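Local coordinates for protein probable thiosulfate sulfurtransferase (Thermus thermophilus, PDB 2EG4) that probably transfers sulfur from thiosulfate to cyanide, as expected of a two-domain rhodanese-like sulfurtransferase, and binds a zinc ion, at residues 33-41 / 215-224; 71-80 / 193-203. All blocks are in the same frame, centred on the assembly; numbering follows the deposited sequence.

Contact 1 of 2, residues 33-41 / 215-224. With ZN (zinc ion), chain C.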
# COMPACT_ATOMS: atom_id res chain seq x y z
N ALA A 33 -5.53 -4.33 -7.83
CA ALA A 33 -5.72 -5.68 -8.36
C ALA A 33 -4.69 -6.80 -8.22
O ALA A 33 -5.03 -7.91 -7.81
CB ALA A 33 -6.13 -5.57 -9.81
N PRO A 34 -3.43 -6.54 -8.59
CA PRO A 34 -2.40 -7.57 -8.50
C PRO A 34 -2.15 -8.17 -7.12
O PRO A 34 -1.77 -7.45 -6.21
CB PRO A 34 -1.14 -6.85 -9.01
CG PRO A 34 -1.68 -5.73 -9.83
CD PRO A 34 -2.87 -5.26 -9.05
N LYS A 35 -2.39 -9.47 -6.99
CA LYS A 35 -2.10 -10.19 -5.75
C LYS A 35 -0.71 -10.78 -6.00
O LYS A 35 -0.46 -11.44 -7.01
CB LYS A 35 -3.13 -11.30 -5.50
CG LYS A 35 -4.39 -10.80 -4.79
CD LYS A 35 -5.33 -11.94 -4.42
CE LYS A 35 -6.10 -12.43 -5.61
NZ LYS A 35 -7.15 -11.43 -5.99
N LEU A 36 0.21 -10.53 -5.07
CA LEU A 36 1.58 -10.98 -5.22
C LEU A 36 2.01 -12.20 -4.42
O LEU A 36 1.48 -12.46 -3.33
CB LEU A 36 2.53 -9.83 -4.85
CG LEU A 36 2.72 -8.71 -5.88
CD1 LEU A 36 1.39 -8.12 -6.29
CD2 LEU A 36 3.59 -7.66 -5.28
N ARG A 37 2.97 -12.93 -4.97
CA ARG A 37 3.56 -14.09 -4.30
C ARG A 37 5.05 -13.74 -4.30
O ARG A 37 5.67 -13.60 -5.36
CB ARG A 37 3.32 -15.39 -5.07
CG ARG A 37 3.89 -16.59 -4.33
CD ARG A 37 3.72 -17.92 -5.06
NE ARG A 37 4.23 -19.05 -4.28
CZ ARG A 37 5.51 -19.41 -4.22
NH1 ARG A 37 6.42 -18.71 -4.89
NH2 ARG A 37 5.89 -20.46 -3.49
N LEU A 38 5.62 -13.56 -3.11
CA LEU A 38 7.01 -13.17 -2.98
C LEU A 38 7.75 -14.07 -2.02
O LEU A 38 7.89 -13.76 -0.83
CB LEU A 38 7.09 -11.71 -2.53
CG LEU A 38 6.40 -10.68 -3.43
CD1 LEU A 38 6.32 -9.33 -2.70
CD2 LEU A 38 7.18 -10.51 -4.73
N ARG A 39 8.22 -15.20 -2.54
CA ARG A 39 8.97 -16.16 -1.73
C ARG A 39 10.42 -16.25 -2.23
O ARG A 39 11.37 -16.18 -1.43
CB ARG A 39 8.33 -17.54 -1.76
CG ARG A 39 9.01 -18.57 -0.81
CD ARG A 39 8.38 -19.97 -0.87
NE ARG A 39 9.00 -20.88 0.10
CZ ARG A 39 8.77 -22.19 0.16
NH1 ARG A 39 7.95 -22.77 -0.70
NH2 ARG A 39 9.37 -22.92 1.10
N GLU A 40 10.58 -16.40 -3.54
CA GLU A 40 11.91 -16.52 -4.14
C GLU A 40 12.49 -15.17 -4.59
O GLU A 40 11.76 -14.25 -4.94
CB GLU A 40 11.87 -17.44 -5.36
CG GLU A 40 11.16 -18.77 -5.18
CD GLU A 40 11.71 -19.56 -4.00
OE1 GLU A 40 12.92 -19.44 -3.71
OE2 GLU A 40 10.93 -20.31 -3.37
N GLU A 41 13.82 -15.08 -4.61
CA GLU A 41 14.45 -13.84 -5.07
C GLU A 41 13.94 -13.48 -6.48
O GLU A 41 13.71 -12.30 -6.78
CB GLU A 41 15.98 -14.01 -5.08
CG GLU A 41 16.80 -12.85 -5.64
CD GLU A 41 16.69 -11.55 -4.86
OE1 GLU A 41 16.30 -11.59 -3.68
OE2 GLU A 41 16.99 -10.49 -5.44
N LEU A 215 2.99 -7.43 2.08
CA LEU A 215 2.22 -7.31 0.85
C LEU A 215 1.49 -8.58 0.44
O LEU A 215 0.34 -8.52 0.02
CB LEU A 215 3.14 -6.80 -0.26
CG LEU A 215 2.50 -6.45 -1.59
CD1 LEU A 215 1.37 -5.43 -1.40
CD2 LEU A 215 3.58 -5.93 -2.50
N GLY A 216 2.14 -9.75 0.58
CA GLY A 216 1.46 -10.99 0.22
C GLY A 216 0.22 -11.19 1.06
O GLY A 216 -0.85 -11.68 0.60
N SER A 217 0.36 -10.81 2.33
CA SER A 217 -0.72 -10.88 3.30
C SER A 217 -1.38 -12.25 3.42
O SER A 217 -0.79 -13.26 3.04
CB SER A 217 -1.79 -9.82 3.01
OG SER A 217 -1.44 -8.58 3.62
N MET A 218 -2.60 -12.27 3.96
CA MET A 218 -3.33 -13.53 4.19
C MET A 218 -3.59 -14.38 2.93
O MET A 218 -3.59 -15.61 2.99
CB MET A 218 -4.65 -13.23 4.91
CG MET A 218 -5.07 -14.28 5.93
SD MET A 218 -3.85 -14.55 7.29
CE MET A 218 -4.19 -16.26 7.61
N HIS A 219 -3.80 -13.74 1.78
CA HIS A 219 -4.01 -14.53 0.57
C HIS A 219 -2.77 -15.39 0.31
O HIS A 219 -2.88 -16.61 0.14
CB HIS A 219 -4.29 -13.62 -0.64
CG HIS A 219 -4.69 -14.38 -1.87
ND1 HIS A 219 -6.00 -14.72 -2.14
CD2 HIS A 219 -3.96 -14.90 -2.88
CE1 HIS A 219 -6.05 -15.42 -3.26
NE2 HIS A 219 -4.83 -15.54 -3.73
N GLU A 220 -1.59 -14.78 0.30
CA GLU A 220 -0.39 -15.56 0.05
C GLU A 220 -0.16 -16.58 1.15
O GLU A 220 0.15 -17.73 0.88
CB GLU A 220 0.84 -14.67 -0.03
CG GLU A 220 2.10 -15.48 -0.23
CD GLU A 220 3.34 -14.66 -0.13
OE1 GLU A 220 3.44 -13.83 0.80
OE2 GLU A 220 4.24 -14.86 -0.98
N TRP A 221 -0.34 -16.15 2.40
CA TRP A 221 -0.12 -17.03 3.55
C TRP A 221 -0.90 -18.33 3.41
O TRP A 221 -0.37 -19.41 3.66
CB TRP A 221 -0.49 -16.29 4.85
CG TRP A 221 -0.10 -17.03 6.12
CD1 TRP A 221 -0.85 -17.95 6.81
CD2 TRP A 221 1.13 -16.89 6.85
NE1 TRP A 221 -0.15 -18.39 7.93
CE2 TRP A 221 1.06 -17.76 7.98
CE3 TRP A 221 2.29 -16.12 6.67
CZ2 TRP A 221 2.11 -17.87 8.91
CZ3 TRP A 221 3.33 -16.23 7.59
CH2 TRP A 221 3.23 -17.10 8.70
N LEU A 222 -2.16 -18.22 3.00
CA LEU A 222 -2.99 -19.42 2.83
C LEU A 222 -2.60 -20.22 1.59
O LEU A 222 -2.59 -21.44 1.63
CB LEU A 222 -4.47 -19.03 2.76
CG LEU A 222 -5.07 -18.53 4.09
CD1 LEU A 222 -6.50 -18.05 3.87
CD2 LEU A 222 -5.03 -19.67 5.13
N GLN A 223 -2.26 -19.54 0.50
CA GLN A 223 -1.86 -20.28 -0.71
C GLN A 223 -0.64 -21.14 -0.41
O GLN A 223 -0.50 -22.25 -0.93
CB GLN A 223 -1.57 -19.32 -1.86
CG GLN A 223 -2.84 -18.72 -2.47
CD GLN A 223 -3.84 -19.79 -2.90
OE1 GLN A 223 -3.47 -20.75 -3.59
NE2 GLN A 223 -5.10 -19.63 -2.51
N GLU A 224 0.25 -20.64 0.44
CA GLU A 224 1.47 -21.34 0.80
C GLU A 224 1.25 -22.49 1.78
O GLU A 224 2.13 -23.31 1.98
CB GLU A 224 2.47 -20.36 1.41
CG GLU A 224 3.13 -19.41 0.40
CD GLU A 224 4.09 -20.16 -0.50
OE1 GLU A 224 4.90 -20.96 0.02
OE2 GLU A 224 4.06 -19.95 -1.73
ZN ZN C . -7.79 -14.40 -1.02
O HOH W 1 -0.82 -9.26 -2.59
O HOH W 2 5.84 -12.70 0.69
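Lys35 lays its aliphatic chain over one face of the His219 imidazole, a CH-pi contact in which Lys35 CD stands 3.5 Å from the ring centroid and 4° off the normal. The two belong to different rhodanese-like domains: residues 33-41 form a loop of the first, and helix 217-223 belongs to the second. The lysine chain and the ring cross at about a right angle, and the bends at chi3 and chi4 fold CE back over the CE1 and NE2 side. His219 ND1 binds zinc at 2.1 Å, in a site completed by Cys151, Cys152 and His192, so a loop from one domain covers a metal ligand of the other.

Further along, Leu36 and Leu215 meet methyl to methyl, tightly: Leu36 CD2 lies 3.3 Å from Leu215 CD2. Glu220 reaches across with CG anti to its backbone N (chi1 177°) and its chain extended; OE2 accepts from Leu38 N at 2.9 Å on the syn side, the donor lying 35° out of the carboxylate plane. Its other oxygen, OE1, is bonded to Tyr214 and to a water that also donates to Leu38 O, so both oxygens of this buried carboxylate are occupied. One turn on from Glu220, Arg37 crosses Glu224 at about a right angle in a salt bridge; NE and NH2 of Arg37 both approach Glu224 OE2, NH2 at 2.6 Å, but each N-H aims poorly and both hydrogen bonds are weak. Glu43 takes the other terminal nitrogen, Arg37 NH1. Arg39 NH1 adds a long salt bridge, 3.6 Å from Glu224 OE1, which lies well out of the guanidinium plane.

Contact 2 of 2, residues 71-80 / 193-203. With SO4 (sulfate ion), chain D.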
# COMPACT_ATOMS: atom_id res chain seq x y z
N LEU A 71 -8.33 9.13 2.34
CA LEU A 71 -7.24 8.17 2.51
C LEU A 71 -7.76 6.76 2.22
O LEU A 71 -8.00 5.98 3.13
CB LEU A 71 -6.71 8.24 3.94
CG LEU A 71 -5.42 7.47 4.23
CD1 LEU A 71 -4.21 8.08 3.54
CD2 LEU A 71 -5.21 7.48 5.76
N THR A 72 -7.88 6.45 0.94
CA THR A 72 -8.42 5.17 0.49
C THR A 72 -7.39 4.04 0.45
O THR A 72 -6.18 4.27 0.39
CB THR A 72 -9.02 5.33 -0.90
OG1 THR A 72 -7.95 5.57 -1.82
CG2 THR A 72 -9.97 6.52 -0.95
N SER A 73 -7.89 2.80 0.48
CA SER A 73 -6.99 1.67 0.44
C SER A 73 -6.38 1.61 -0.97
O SER A 73 -5.23 1.22 -1.12
CB SER A 73 -7.71 0.37 0.79
OG SER A 73 -8.65 0.01 -0.20
N ARG A 74 -7.13 2.02 -2.00
CA ARG A 74 -6.56 1.99 -3.35
C ARG A 74 -5.43 3.03 -3.46
O ARG A 74 -4.41 2.76 -4.08
CB ARG A 74 -7.62 2.19 -4.44
CG ARG A 74 -8.24 3.55 -4.48
CD ARG A 74 -9.51 3.58 -5.35
NE ARG A 74 -10.18 4.85 -5.13
CZ ARG A 74 -11.49 5.05 -5.12
NH1 ARG A 74 -12.33 4.03 -5.31
NH2 ARG A 74 -11.96 6.28 -4.93
N LEU A 75 -5.60 4.19 -2.83
CA LEU A 75 -4.54 5.19 -2.85
C LEU A 75 -3.28 4.69 -2.14
O LEU A 75 -2.19 4.78 -2.67
CB LEU A 75 -5.03 6.48 -2.17
CG LEU A 75 -3.96 7.53 -1.85
CD1 LEU A 75 -3.37 8.10 -3.15
CD2 LEU A 75 -4.58 8.66 -1.01
N CYS A 76 -3.44 4.13 -0.95
CA CYS A 76 -2.27 3.68 -0.21
C CYS A 76 -1.60 2.44 -0.79
O CYS A 76 -0.38 2.35 -0.77
CB CYS A 76 -2.65 3.48 1.25
SG CYS A 76 -3.14 5.03 2.05
N ARG A 77 -2.35 1.51 -1.34
CA ARG A 77 -1.67 0.34 -1.90
C ARG A 77 -0.91 0.77 -3.15
O ARG A 77 0.20 0.33 -3.39
CB ARG A 77 -2.64 -0.79 -2.25
CG ARG A 77 -1.89 -2.14 -2.41
CD ARG A 77 -2.83 -3.23 -2.97
NE ARG A 77 -2.25 -4.57 -2.88
CZ ARG A 77 -2.03 -5.38 -3.91
NH1 ARG A 77 -2.32 -4.99 -5.16
NH2 ARG A 77 -1.55 -6.60 -3.70
N THR A 78 -1.49 1.69 -3.92
CA THR A 78 -0.81 2.17 -5.11
C THR A 78 0.43 2.96 -4.69
O THR A 78 1.50 2.76 -5.25
CB THR A 78 -1.77 3.02 -5.99
OG1 THR A 78 -2.93 2.23 -6.32
CG2 THR A 78 -1.07 3.41 -7.30
N ALA A 79 0.31 3.85 -3.69
CA ALA A 79 1.47 4.61 -3.23
C ALA A 79 2.53 3.68 -2.67
O ALA A 79 3.73 3.93 -2.82
CB ALA A 79 1.05 5.63 -2.15
N PHE A 80 2.08 2.61 -2.04
CA PHE A 80 3.00 1.63 -1.47
C PHE A 80 3.85 1.00 -2.58
O PHE A 80 5.06 0.88 -2.44
CB PHE A 80 2.26 0.54 -0.72
CG PHE A 80 3.19 -0.45 -0.06
CD1 PHE A 80 3.96 -0.07 1.04
CD2 PHE A 80 3.37 -1.71 -0.61
CE1 PHE A 80 4.90 -0.94 1.58
CE2 PHE A 80 4.32 -2.59 -0.07
CZ PHE A 80 5.08 -2.20 1.02
N SER A 193 -4.62 -8.57 1.00
CA SER A 193 -3.63 -8.48 -0.05
C SER A 193 -2.81 -7.21 0.08
O SER A 193 -2.33 -6.67 -0.92
CB SER A 193 -4.27 -8.57 -1.45
OG SER A 193 -5.18 -7.50 -1.70
N GLY A 194 -2.67 -6.75 1.32
CA GLY A 194 -1.84 -5.59 1.62
C GLY A 194 -2.37 -4.19 1.37
O GLY A 194 -1.60 -3.24 1.42
N ALA A 195 -3.66 -4.05 1.10
CA ALA A 195 -4.26 -2.74 0.82
C ALA A 195 -4.54 -1.93 2.09
O ALA A 195 -4.01 -0.83 2.26
CB ALA A 195 -5.57 -2.93 -0.02
N ARG A 196 -5.37 -2.45 2.98
CA ARG A 196 -5.63 -1.74 4.21
C ARG A 196 -4.38 -1.60 5.04
O ARG A 196 -4.21 -0.63 5.79
CB ARG A 196 -6.72 -2.43 5.01
CG ARG A 196 -8.13 -2.24 4.46
CD ARG A 196 -9.11 -3.15 5.19
NE ARG A 196 -8.99 -4.53 4.72
CZ ARG A 196 -9.71 -5.55 5.18
NH1 ARG A 196 -10.59 -5.37 6.17
NH2 ARG A 196 -9.58 -6.75 4.63
N SER A 197 -3.48 -2.59 4.94
CA SER A 197 -2.25 -2.51 5.71
C SER A 197 -1.34 -1.45 5.14
O SER A 197 -0.51 -0.91 5.86
CB SER A 197 -1.57 -3.89 5.80
OG SER A 197 -1.50 -4.54 4.54
N ALA A 198 -1.48 -1.15 3.85
CA ALA A 198 -0.68 -0.09 3.24
C ALA A 198 -1.14 1.24 3.88
O ALA A 198 -0.34 2.17 4.06
CB ALA A 198 -0.93 -0.04 1.74
N VAL A 199 -2.41 1.31 4.23
CA VAL A 199 -2.94 2.52 4.87
C VAL A 199 -2.31 2.64 6.25
O VAL A 199 -1.82 3.70 6.64
CB VAL A 199 -4.49 2.46 5.02
CG1 VAL A 199 -4.96 3.73 5.78
CG2 VAL A 199 -5.17 2.43 3.66
N ALA A 200 -2.31 1.54 7.00
CA ALA A 200 -1.72 1.55 8.35
C ALA A 200 -0.23 1.82 8.27
O ALA A 200 0.35 2.47 9.16
CB ALA A 200 -2.00 0.23 9.02
N PHE A 201 0.39 1.32 7.20
CA PHE A 201 1.82 1.50 6.96
C PHE A 201 2.12 2.99 6.91
O PHE A 201 2.97 3.48 7.65
CB PHE A 201 2.21 0.81 5.63
CG PHE A 201 3.60 1.15 5.13
CD1 PHE A 201 4.71 0.42 5.54
CD2 PHE A 201 3.79 2.18 4.22
CE1 PHE A 201 5.98 0.69 5.05
CE2 PHE A 201 5.07 2.47 3.71
CZ PHE A 201 6.16 1.72 4.13
N PHE A 202 1.43 3.73 6.04
CA PHE A 202 1.67 5.17 5.93
C PHE A 202 1.32 5.98 7.18
O PHE A 202 2.03 6.93 7.51
CB PHE A 202 0.95 5.74 4.71
CG PHE A 202 1.61 5.38 3.43
CD1 PHE A 202 2.88 5.88 3.13
CD2 PHE A 202 1.00 4.50 2.53
CE1 PHE A 202 3.53 5.51 1.97
CE2 PHE A 202 1.64 4.13 1.37
CZ PHE A 202 2.92 4.63 1.08
N VAL A 203 0.25 5.60 7.86
CA VAL A 203 -0.15 6.31 9.07
C VAL A 203 0.91 6.11 10.14
O VAL A 203 1.40 7.08 10.74
CB VAL A 203 -1.49 5.78 9.63
CG1 VAL A 203 -1.76 6.40 11.02
CG2 VAL A 203 -2.62 6.12 8.67
S SO4 D . -7.24 -5.87 1.90
O1 SO4 D . -8.41 -6.17 1.01
O2 SO4 D . -7.31 -6.74 3.11
O3 SO4 D . -5.96 -6.13 1.15
O4 SO4 D . -7.29 -4.42 2.31
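Arg77, whose surface is covered more than that of any other residue here, stretches past Ala195 to the turn that precedes helix 195-203. Its fully extended chain carries the guanidinium to Ser193 O, gripped side-on: Arg77 NE and NH2 are both 2.9 Å from that one oxygen, which sits 21° out of the guanidinium plane. NH2 also serves Pro34 O and NH1 serves Leu31 O. Cutting this side chain back to an alanine is likely to leave the carbonyls of Ser193, Pro34 and Leu31 without the donor group they share. Phe80 turns the edge of its ring to the face of Phe201 in a T-shaped pair, centroids 5.0 Å apart and planes at 83°. Helices 73-80 and 195-203, one from each rhodanese-like domain, approach to 7.5 Å between axes and cross at 74°. Phe202 CE2 comes edge-on to within 3.4 Å of Cys76 O. Val199 puts CG2 against Cys76 CB at 3.6 Å and CG1 against Leu71 CD2. The turn and helix start cup a sulfate, probably from the crystallisation liquor, through Ser193 N, Ala195 N, Arg196 N and the guanidinium edge of Arg196, consistent with the anion-binding active-site loop of rhodanese domains.

Both contacts join the first rhodanese-like domain to the second, their centres about 16 Å apart. Each domain has a four-stranded parallel sheet of order 2-1-3-4, and helices 73-84 and 195-206, paired in contact 2 near the centre of the chain, follow strands 64-67 and 186-190, the equivalent third strands of the two sheets. Contact 1 lies further out, where a loop meets helix 217-223. Along the sequence the order is 33-41, 71-80, 193-203, 215-224, so the helix pair falls between the two outer segments. Arg77 and Leu215 join the contacts, with Ser217 packing on Ser193 and Gly194. Zinc-binding His192 directly precedes 193-203, and His219 lies in 215-224, placing the metal site beside both.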